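Local coordinates for DUF305 domain-containing protein (Deinococcus radiodurans R1, PDB 3BT5) that is of unknown function but folds into a mostly helical bundle, consistent with its place among ferritin-like families, at residues F16-L21 with A63-W68; E36-R41 with Q102-F107; F107-I112 with G154-L159. One frame throughout, in Å; residues are numbered along the deposited sequence. Where two conformers were deposited one is given.

Contact 1 (F16-L21 with A63-W68); sequences FVQHML and AMLGRW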
loop_
_atom_site.group_PDB
_atom_site.type_symbol
_atom_site.label_atom_id
_atom_site.label_comp_id
_atom_site.label_asym_id
_atom_site.label_seq_id
_atom_site.Cartn_x
_atom_site.Cartn_y
_atom_site.Cartn_z
ATOM N N PHE A 16 -9.969 6.471 -8.308
ATOM C CA PHE A 16 -9.693 5.392 -7.353
ATOM C C PHE A 16 -8.455 4.606 -7.787
ATOM O O PHE A 16 -7.528 4.380 -7.004
ATOM C CB PHE A 16 -10.898 4.449 -7.247
ATOM C CG PHE A 16 -10.604 3.208 -6.485
ATOM C CD1 PHE A 16 -10.400 3.263 -5.108
ATOM C CD2 PHE A 16 -10.489 1.999 -7.143
ATOM C CE1 PHE A 16 -10.071 2.102 -4.405
ATOM C CE2 PHE A 16 -10.172 0.838 -6.461
ATOM C CZ PHE A 16 -9.977 0.891 -5.077
ATOM N N VAL A 17 -8.414 4.194 -9.050
ATOM C CA VAL A 17 -7.277 3.419 -9.532
ATOM C C VAL A 17 -6.006 4.266 -9.545
ATOM O O VAL A 17 -4.928 3.794 -9.140
ATOM C CB VAL A 17 -7.597 2.768 -10.898
ATOM C CG1 VAL A 17 -6.371 2.017 -11.458
ATOM C CG2 VAL A 17 -8.765 1.786 -10.724
ATOM N N GLN A 18 -6.105 5.517 -9.990
ATOM C CA GLN A 18 -4.917 6.377 -9.991
ATOM C C GLN A 18 -4.357 6.525 -8.571
ATOM O O GLN A 18 -3.141 6.430 -8.340
ATOM C CB GLN A 18 -5.256 7.753 -10.542
ATOM C CG GLN A 18 -5.488 7.748 -12.048
ATOM C CD GLN A 18 -6.028 9.096 -12.537
ATOM O OE1 GLN A 18 -6.732 9.805 -11.797
ATOM N NE2 GLN A 18 -5.740 9.435 -13.793
ATOM N N HIS A 19 -5.245 6.798 -7.618
ATOM C CA HIS A 19 -4.788 6.977 -6.245
ATOM C C HIS A 19 -4.255 5.703 -5.644
ATOM O O HIS A 19 -3.228 5.725 -4.926
ATOM C CB HIS A 19 -5.913 7.479 -5.377
ATOM C CG HIS A 19 -6.195 8.935 -5.550
ATOM N ND1 HIS A 19 -7.295 9.542 -4.975
ATOM C CD2 HIS A 19 -5.520 9.908 -6.201
ATOM C CE1 HIS A 19 -7.284 10.831 -5.277
ATOM N NE2 HIS A 19 -6.224 11.081 -6.024
ATOM N N MET A 20 -4.916 4.572 -5.907
ATOM C CA MET A 20 -4.453 3.321 -5.306
ATOM C C MET A 20 -3.108 2.897 -5.884
ATOM O O MET A 20 -2.298 2.284 -5.196
ATOM C CB MET A 20 -5.487 2.217 -5.491
ATOM C CG MET A 20 -5.213 1.005 -4.671
ATOM S SD MET A 20 -5.177 1.284 -2.873
ATOM C CE MET A 20 -6.891 1.753 -2.608
ATOM N N LEU A 21 -2.849 3.241 -7.148
ATOM C CA LEU A 21 -1.572 2.859 -7.745
ATOM C C LEU A 21 -0.449 3.586 -6.995
ATOM O O LEU A 21 0.582 2.984 -6.664
ATOM C CB LEU A 21 -1.582 3.176 -9.240
ATOM C CG LEU A 21 -0.297 2.872 -10.012
ATOM C CD1 LEU A 21 0.103 1.424 -9.887
ATOM C CD2 LEU A 21 -0.521 3.237 -11.485
ATOM N N ALA A 63 -2.500 -1.822 -15.942
ATOM C CA ALA A 63 -3.175 -2.336 -17.141
ATOM C C ALA A 63 -4.539 -1.670 -17.310
ATOM O O ALA A 63 -4.935 -1.315 -18.409
ATOM C CB ALA A 63 -3.331 -3.836 -17.049
ATOM N N MET A 64 -5.246 -1.484 -16.200
ATOM C CA MET A 64 -6.547 -0.832 -16.237
ATOM C C MET A 64 -6.442 0.586 -16.782
ATOM O O MET A 64 -7.223 0.994 -17.634
ATOM C CB MET A 64 -7.103 -0.770 -14.828
ATOM C CG MET A 64 -8.417 -1.429 -14.725
ATOM S SD MET A 64 -9.025 -1.539 -13.044
ATOM C CE MET A 64 -9.160 -3.317 -12.874
ATOM N N LEU A 65 -5.501 1.360 -16.240
ATOM C CA LEU A 65 -5.331 2.726 -16.683
ATOM C C LEU A 65 -4.946 2.716 -18.169
ATOM O O LEU A 65 -5.467 3.502 -18.939
ATOM C CB LEU A 65 -4.303 3.459 -15.851
ATOM C CG LEU A 65 -4.710 3.689 -14.386
ATOM C CD1 LEU A 65 -3.574 4.460 -13.726
ATOM C CD2 LEU A 65 -6.005 4.487 -14.304
ATOM N N GLY A 66 -4.046 1.823 -18.556
ATOM C CA GLY A 66 -3.685 1.718 -19.977
ATOM C C GLY A 66 -4.878 1.422 -20.878
ATOM O O GLY A 66 -5.053 2.059 -21.945
ATOM N N ARG A 67 -5.685 0.440 -20.486
ATOM C CA ARG A 67 -6.881 0.092 -21.278
ATOM C C ARG A 67 -7.865 1.242 -21.374
ATOM O O ARG A 67 -8.525 1.429 -22.409
ATOM C CB ARG A 67 -7.612 -1.130 -20.707
ATOM C CG ARG A 67 -6.843 -2.428 -20.815
ATOM C CD ARG A 67 -7.752 -3.638 -20.549
ATOM N NE ARG A 67 -8.281 -3.667 -19.179
ATOM C CZ ARG A 67 -7.654 -4.227 -18.146
ATOM N NH1 ARG A 67 -6.458 -4.782 -18.312
ATOM N NH2 ARG A 67 -8.216 -4.227 -16.943
ATOM N N TRP A 68 -7.990 1.999 -20.286
ATOM C CA TRP A 68 -8.958 3.094 -20.243
ATOM C C TRP A 68 -8.420 4.321 -20.953
ATOM O O TRP A 68 -9.148 5.302 -21.156
ATOM C CB TRP A 68 -9.256 3.475 -18.788
ATOM C CG TRP A 68 -9.909 2.398 -18.025
ATOM C CD1 TRP A 68 -10.488 1.258 -18.516
ATOM C CD2 TRP A 68 -10.073 2.354 -16.598
ATOM N NE1 TRP A 68 -10.999 0.505 -17.487
ATOM C CE2 TRP A 68 -10.758 1.156 -16.296
ATOM C CE3 TRP A 68 -9.695 3.207 -15.550
ATOM C CZ2 TRP A 68 -11.085 0.791 -15.000
ATOM C CZ3 TRP A 68 -10.011 2.832 -14.238
ATOM C CH2 TRP A 68 -10.700 1.639 -13.974
#

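Contact 2 (E36-R41 with Q102-F107); sequences ERSQQR and QAERQF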
loop_
_atom_site.group_PDB
_atom_site.type_symbol
_atom_site.label_atom_id
_atom_site.label_comp_id
_atom_site.label_asym_id
_atom_site.label_seq_id
_atom_site.Cartn_x
_atom_site.Cartn_y
_atom_site.Cartn_z
ATOM N N GLU A 36 17.249 -3.757 3.202
ATOM C CA GLU A 36 18.612 -3.228 3.302
ATOM C C GLU A 36 19.211 -3.386 4.696
ATOM O O GLU A 36 20.403 -3.704 4.827
ATOM C CB GLU A 36 18.633 -1.749 2.886
ATOM C CG GLU A 36 19.989 -1.055 3.048
ATOM C CD GLU A 36 21.043 -1.607 2.108
ATOM O OE1 GLU A 36 20.665 -2.208 1.076
ATOM O OE2 GLU A 36 22.249 -1.435 2.399
ATOM N N ARG A 37 18.397 -3.193 5.737
ATOM C CA ARG A 37 18.908 -3.041 7.113
ATOM C C ARG A 37 18.572 -4.120 8.143
ATOM O O ARG A 37 19.329 -4.335 9.096
ATOM C CB ARG A 37 18.415 -1.701 7.689
ATOM C CG ARG A 37 18.833 -0.487 6.908
ATOM C CD ARG A 37 18.366 0.805 7.634
ATOM N NE ARG A 37 19.128 1.035 8.880
ATOM C CZ ARG A 37 18.677 1.650 9.976
ATOM N NH1 ARG A 37 17.424 2.115 10.065
ATOM N NH2 ARG A 37 19.492 1.785 11.010
ATOM N N SER A 38 17.428 -4.773 8.003
ATOM C CA SER A 38 17.001 -5.708 9.037
ATOM C C SER A 38 17.797 -6.995 8.970
ATOM O O SER A 38 18.120 -7.486 7.882
ATOM C CB SER A 38 15.512 -6.020 8.934
ATOM O OG SER A 38 15.114 -6.882 9.986
ATOM N N GLN A 39 18.117 -7.521 10.142
ATOM C CA GLN A 39 18.751 -8.821 10.234
ATOM C C GLN A 39 17.769 -9.850 10.801
ATOM O O GLN A 39 18.170 -10.975 11.132
ATOM C CB GLN A 39 20.007 -8.746 11.103
ATOM C CG GLN A 39 21.163 -8.003 10.447
ATOM C CD GLN A 39 22.435 -8.104 11.262
ATOM O OE1 GLN A 39 22.541 -7.521 12.342
ATOM N NE2 GLN A 39 23.408 -8.853 10.751
ATOM N N GLN A 40 16.492 -9.464 10.908
ATOM C CA GLN A 40 15.445 -10.389 11.338
ATOM C C GLN A 40 14.840 -11.044 10.103
ATOM O O GLN A 40 14.211 -10.367 9.276
ATOM C CB GLN A 40 14.338 -9.669 12.118
ATOM C CG GLN A 40 14.721 -9.128 13.481
ATOM C CD GLN A 40 14.552 -10.162 14.576
ATOM O OE1 GLN A 40 15.100 -11.258 14.495
ATOM N NE2 GLN A 40 13.784 -9.818 15.606
ATOM N N ARG A 41 15.016 -12.360 9.991
ATOM C CA ARG A 41 14.430 -13.122 8.896
ATOM C C ARG A 41 12.921 -12.908 8.861
ATOM O O ARG A 41 12.321 -12.841 7.794
ATOM C CB ARG A 41 14.747 -14.620 9.036
ATOM C CG ARG A 41 15.862 -15.100 8.120
ATOM C CD ARG A 41 16.131 -16.592 8.310
ATOM N NE ARG A 41 16.533 -16.887 9.684
ATOM C CZ ARG A 41 17.777 -16.764 10.141
ATOM N NH1 ARG A 41 18.750 -16.351 9.335
ATOM N NH2 ARG A 41 18.048 -17.050 11.405
ATOM N N GLN A 102 14.151 -0.048 16.262
ATOM C CA GLN A 102 13.082 0.944 16.207
ATOM C C GLN A 102 12.551 1.061 14.776
ATOM O O GLN A 102 11.343 1.201 14.576
ATOM C CB GLN A 102 13.593 2.299 16.680
ATOM C CG GLN A 102 13.946 2.341 18.160
ATOM C CD GLN A 102 14.547 3.673 18.565
ATOM O OE1 GLN A 102 14.121 4.737 18.094
ATOM N NE2 GLN A 102 15.547 3.625 19.449
ATOM N N ALA A 103 13.436 0.993 13.779
ATOM C CA ALA A 103 13.014 1.049 12.375
ATOM C C ALA A 103 12.121 -0.130 12.014
ATOM O O ALA A 103 11.155 0.026 11.263
ATOM C CB ALA A 103 14.225 1.100 11.465
ATOM N N GLU A 104 12.420 -1.312 12.554
ATOM C CA GLU A 104 11.556 -2.465 12.296
ATOM C C GLU A 104 10.147 -2.275 12.842
ATOM O O GLU A 104 9.156 -2.611 12.159
ATOM C CB GLU A 104 12.176 -3.726 12.912
ATOM C CG GLU A 104 13.433 -4.155 12.166
ATOM C CD GLU A 104 14.316 -5.088 12.960
ATOM O OE1 GLU A 104 14.139 -5.195 14.196
ATOM O OE2 GLU A 104 15.206 -5.683 12.332
ATOM N N ARG A 105 10.037 -1.772 14.072
ATOM C CA ARG A 105 8.720 -1.516 14.641
ATOM C C ARG A 105 7.996 -0.423 13.881
ATOM O O ARG A 105 6.785 -0.527 13.661
ATOM C CB ARG A 105 8.819 -1.175 16.128
ATOM C CG ARG A 105 9.236 -2.389 16.927
ATOM C CD ARG A 105 9.259 -2.101 18.427
ATOM N NE ARG A 105 7.937 -1.742 18.938
ATOM C CZ ARG A 105 6.999 -2.620 19.295
ATOM N NH1 ARG A 105 7.226 -3.925 19.192
ATOM N NH2 ARG A 105 5.826 -2.190 19.749
ATOM N N GLN A 106 8.713 0.645 13.519
ATOM C CA GLN A 106 8.112 1.722 12.736
ATOM C C GLN A 106 7.623 1.197 11.385
ATOM O O GLN A 106 6.562 1.589 10.912
ATOM C CB GLN A 106 9.139 2.841 12.522
ATOM C CG GLN A 106 9.140 3.900 13.557
ATOM C CD GLN A 106 7.795 4.619 13.624
ATOM O OE1 GLN A 106 6.998 4.306 14.478
ATOM N NE2 GLN A 106 7.542 5.575 12.701
ATOM N N PHE A 107 8.400 0.330 10.751
ATOM C CA PHE A 107 7.968 -0.249 9.477
ATOM C C PHE A 107 6.600 -0.910 9.621
ATOM O O PHE A 107 5.705 -0.707 8.793
ATOM C CB PHE A 107 9.013 -1.246 8.967
ATOM C CG PHE A 107 8.510 -2.148 7.889
ATOM C CD1 PHE A 107 8.369 -1.671 6.591
ATOM C CD2 PHE A 107 8.192 -3.473 8.165
ATOM C CE1 PHE A 107 7.919 -2.490 5.580
ATOM C CE2 PHE A 107 7.714 -4.307 7.149
ATOM C CZ PHE A 107 7.566 -3.804 5.862
HETATM O O HOH W 1 17.695 -6.594 12.768
#

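Contact 3 (F107-I112 with G154-L159); sequences FLRLMI and GVLGRL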
loop_
_atom_site.group_PDB
_atom_site.type_symbol
_atom_site.label_atom_id
_atom_site.label_comp_id
_atom_site.label_asym_id
_atom_site.label_seq_id
_atom_site.Cartn_x
_atom_site.Cartn_y
_atom_site.Cartn_z
ATOM N N PHE A 107 8.400 0.330 10.751
ATOM C CA PHE A 107 7.968 -0.249 9.477
ATOM C C PHE A 107 6.600 -0.910 9.621
ATOM O O PHE A 107 5.705 -0.707 8.793
ATOM C CB PHE A 107 9.013 -1.246 8.967
ATOM C CG PHE A 107 8.510 -2.148 7.889
ATOM C CD1 PHE A 107 8.369 -1.671 6.591
ATOM C CD2 PHE A 107 8.192 -3.473 8.165
ATOM C CE1 PHE A 107 7.919 -2.490 5.580
ATOM C CE2 PHE A 107 7.714 -4.307 7.149
ATOM C CZ PHE A 107 7.566 -3.804 5.862
ATOM N N LEU A 108 6.434 -1.708 10.676
ATOM C CA LEU A 108 5.172 -2.409 10.882
ATOM C C LEU A 108 4.050 -1.420 11.192
ATOM O O LEU A 108 2.964 -1.526 10.619
ATOM C CB LEU A 108 5.308 -3.433 12.012
ATOM C CG LEU A 108 6.293 -4.544 11.644
ATOM C CD1 LEU A 108 6.696 -5.347 12.908
ATOM C CD2 LEU A 108 5.700 -5.470 10.594
ATOM N N ARG A 109 4.303 -0.448 12.078
ATOM C CA ARG A 109 3.271 0.533 12.388
ATOM C C ARG A 109 2.868 1.325 11.142
ATOM O O ARG A 109 1.676 1.556 10.912
ATOM C CB ARG A 109 3.729 1.467 13.500
ATOM C CG ARG A 109 3.907 0.773 14.828
ATOM C CD ARG A 109 4.132 1.810 15.877
ATOM N NE ARG A 109 5.483 2.343 15.790
ATOM C CZ ARG A 109 6.466 2.003 16.624
ATOM N NH1 ARG A 109 7.670 2.531 16.486
ATOM N NH2 ARG A 109 6.237 1.135 17.602
ATOM N N LEU A 110 3.844 1.759 10.357
ATOM C CA LEU A 110 3.539 2.543 9.178
ATOM C C LEU A 110 2.819 1.708 8.150
ATOM O O LEU A 110 1.885 2.191 7.516
ATOM C CB LEU A 110 4.823 3.130 8.557
ATOM C CG LEU A 110 5.539 4.188 9.419
ATOM C CD1 LEU A 110 6.872 4.519 8.781
ATOM C CD2 LEU A 110 4.661 5.459 9.562
ATOM N N MET A 111 3.246 0.463 7.957
ATOM C CA MET A 111 2.583 -0.348 6.940
ATOM C C MET A 111 1.171 -0.731 7.373
ATOM O O MET A 111 0.274 -0.798 6.539
ATOM C CB MET A 111 3.407 -1.594 6.610
ATOM C CG MET A 111 2.890 -2.344 5.376
ATOM S SD MET A 111 3.279 -1.525 3.787
ATOM C CE MET A 111 5.029 -1.904 3.680
ATOM N N ILE A 112 0.959 -0.970 8.666
ATOM C CA ILE A 112 -0.405 -1.200 9.130
ATOM C C ILE A 112 -1.307 0.000 8.852
ATOM O O ILE A 112 -2.407 -0.162 8.331
ATOM C CB ILE A 112 -0.450 -1.579 10.640
ATOM C CG1 ILE A 112 0.139 -2.980 10.856
ATOM C CG2 ILE A 112 -1.886 -1.452 11.197
ATOM C CD1 ILE A 112 0.528 -3.234 12.335
ATOM N N GLY A 154 0.533 -9.465 14.351
ATOM C CA GLY A 154 1.114 -10.612 15.059
ATOM C C GLY A 154 2.625 -10.431 15.205
ATOM O O GLY A 154 3.198 -10.690 16.283
ATOM N N VAL A 155 3.287 -10.012 14.123
ATOM C CA VAL A 155 4.731 -9.833 14.171
ATOM C C VAL A 155 5.096 -8.733 15.164
ATOM O O VAL A 155 6.032 -8.878 15.973
ATOM C CB VAL A 155 5.306 -9.488 12.765
ATOM C CG1 VAL A 155 6.810 -9.211 12.852
ATOM C CG2 VAL A 155 5.008 -10.637 11.794
ATOM N N LEU A 156 4.370 -7.615 15.114
ATOM C CA LEU A 156 4.669 -6.502 16.004
ATOM C C LEU A 156 4.565 -6.980 17.461
ATOM O O LEU A 156 5.385 -6.606 18.306
ATOM C CB LEU A 156 3.718 -5.336 15.724
ATOM C CG LEU A 156 3.948 -4.016 16.454
ATOM C CD1 LEU A 156 5.329 -3.462 16.169
ATOM C CD2 LEU A 156 2.859 -3.035 16.006
ATOM N N GLY A 157 3.561 -7.804 17.752
ATOM C CA GLY A 157 3.397 -8.349 19.091
ATOM C C GLY A 157 4.522 -9.279 19.520
ATOM O O GLY A 157 4.838 -9.374 20.718
ATOM N N ARG A 158 5.121 -9.988 18.558
ATOM C CA ARG A 158 6.211 -10.948 18.853
ATOM C C ARG A 158 7.612 -10.320 18.864
ATOM O O ARG A 158 8.548 -10.884 19.449
ATOM C CB ARG A 158 6.193 -12.120 17.872
ATOM C CG ARG A 158 5.016 -13.059 18.108
ATOM C CD ARG A 158 5.034 -14.293 17.222
ATOM N NE ARG A 158 4.785 -14.002 15.807
ATOM C CZ ARG A 158 3.577 -13.914 15.245
ATOM N NH1 ARG A 158 3.468 -13.674 13.937
ATOM N NH2 ARG A 158 2.471 -14.063 15.972
ATOM N N LEU A 159 7.765 -9.152 18.255
ATOM C CA LEU A 159 9.023 -8.426 18.373
ATOM C C LEU A 159 9.164 -7.920 19.801
ATOM O O LEU A 159 10.277 -7.713 20.264
ATOM C CB LEU A 159 9.108 -7.271 17.372
ATOM C CG LEU A 159 9.374 -7.629 15.907
ATOM C CD1 LEU A 159 9.386 -6.372 15.044
ATOM C CD2 LEU A 159 10.674 -8.398 15.752
#

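Contact 1 (F16-L21 with A63-W68)
V17 meets L65 and W68 where helices 11-37 and 41-68 pack as an antiparallel hairpin, the short axes 10.3 Å apart and 144° between directions. Aliphatic packing comes first. V17 and L65 slide past each other in opposite senses, with V17 CG1 3.8 Å from L65 CG. The same leucine uses both methyls against helix 11-37: CD1 lies 4.0 Å from L21 CD2, and CD2 lies 4.0 Å from CG of Q18, whose chain it crosses at about a right angle. The aromatic part belongs to the other valine branch. V17 CG1 is anti to the backbone N (chi1 177°), which leaves CG2 beside that nitrogen and obliquely against the six-membered ring of W68, 3.8 Å from CH2. An alanine in place of L65 would probably open a gap among V17, Q18 and L21, since all three contacts are made by its branch atoms. Polar ends turn to partners outside the two segments: Q18 NE2 bonds to P71 O, and W68 NE1 to E133 on helix 132-158. The contact is therefore held by shape and apolar burial, while its polar groups tie the hairpin to its surroundings.

Contact 2 (E36-R41 with Q102-F107)
S38 and E104 face each other with CA atoms 7.1 Å apart, where the turn between helices 11-37 and 41-68 comes up against helix 100-122. S38 is the first residue to leave the helical conformation, and the chain bends through Q39 to Q40, the N-cap position of helix 41-68. The motif is an ST turn: Q40 N donates to S38 OG over 3.1 Å with an angle of 159° at the hydrogen. The turn belongs to the interhelix connection of one hairpin, and the glutamate that meets it comes from another long helix of the bundle.

The S38 hydroxyl is anti to the backbone N (chi1 -177°), and S38 OG donates a hydrogen bond to E104 OE2 at 2.6 Å. It reaches that oxygen on the anti side, 31° out of the carboxylate plane. Accepting from Q40 N and donating to E104 leaves the hydroxyl little freedom to rotate. E104 runs out extended beyond CG to present this oxygen. E104 OE2 also accepts from a water at 2.7 Å, and that water accepts from Q39 N at 2.8 Å. Two bonds thus grip one carboxylate oxygen, one direct and one through the solvent bridge to the turn backbone. The Q40 side chain crosses E104 at about a right angle, Q40 CG 3.7 Å from E104 OE2, and borders the carboxylate with methylene rather than amide.

Just before S38, at the end of helix 11-37, R37, its chain bent at chi3, brings its guanidinium to helix 100-122. Its NH1 has hydrogen bonds to the carbonyl oxygens of L95 and L98, which fasten the arginine next to the start of that helix. The same NH1 lies 3.6 Å from A103 CB, which approaches the guanidinium obliquely.

Contact 3 (F107-I112 with G154-L159)
Helices 100-122 and 132-158 bring L108 against L156, 6.6 Å from CA to CA, as they run antiparallel at 157° with their short axes 10.2 Å apart. This is the packing of a helical hairpin within the long-helix bundle, near the C-terminal end of helix 132-158.

The L108 side chain does most of the touching, and does it with one methyl. L108 CD1 comes to 3.9 Å from V155 CG1, to 4.0 Å from L156 CD1 and to 3.6 Å from L159 CD1, so three side chains of 154-159 converge on one carbon. The V155 side chain crosses that of L108 at about a right angle, that of L159 obliquely. L46 of helix 41-68 touches both L108 and V155, which places this side of the contact against the rest of the bundle.

L156 answers with its two methyls divided. Its CG is anti to the backbone N (chi1 -174°), pointing the branch at helix 100-122; CD1 goes to L108, while CD2 turns to the neighbouring positions. There the aliphatic part of R109 crosses L156 at about a right angle, with R109 CG 4.1 Å from L156 CD2. The chain of R109 then bends at chi3, and its NH1 bonds to OE1 of Q106, one turn back on the same helix; its NH2 lies close to R105 NE, a like charge. R109 thus lends the contact its methylenes, while NH1 is bonded within its own helix. Toward the following turn of helix 100-122 the packing is wider: I112 CD1 stands 4.4 Å from L156 CD2.

In the fold
Contacts 1 and 3 each close an antiparallel helix pair, 11-37 with 41-68 and 100-122 with 132-158, and both rely on apolar side chains. They lie on opposite sides of the chain's centre, their centres 29 Å apart. Contact 2 joins the two pairs, setting the turn that follows helix 11-37 against helix 100-122; its centre is 31 Å from that of contact 1 but 10 Å from that of contact 3. Contacts 2 and 3 share F107 and touch directly: Q40 NE2 lies 3.4 Å from L159 CD2, and R105 NH1 makes a weak hydrogen bond to L156 O. Contacts 2 and 3 lie toward one end of the bundle, contact 1 toward the other.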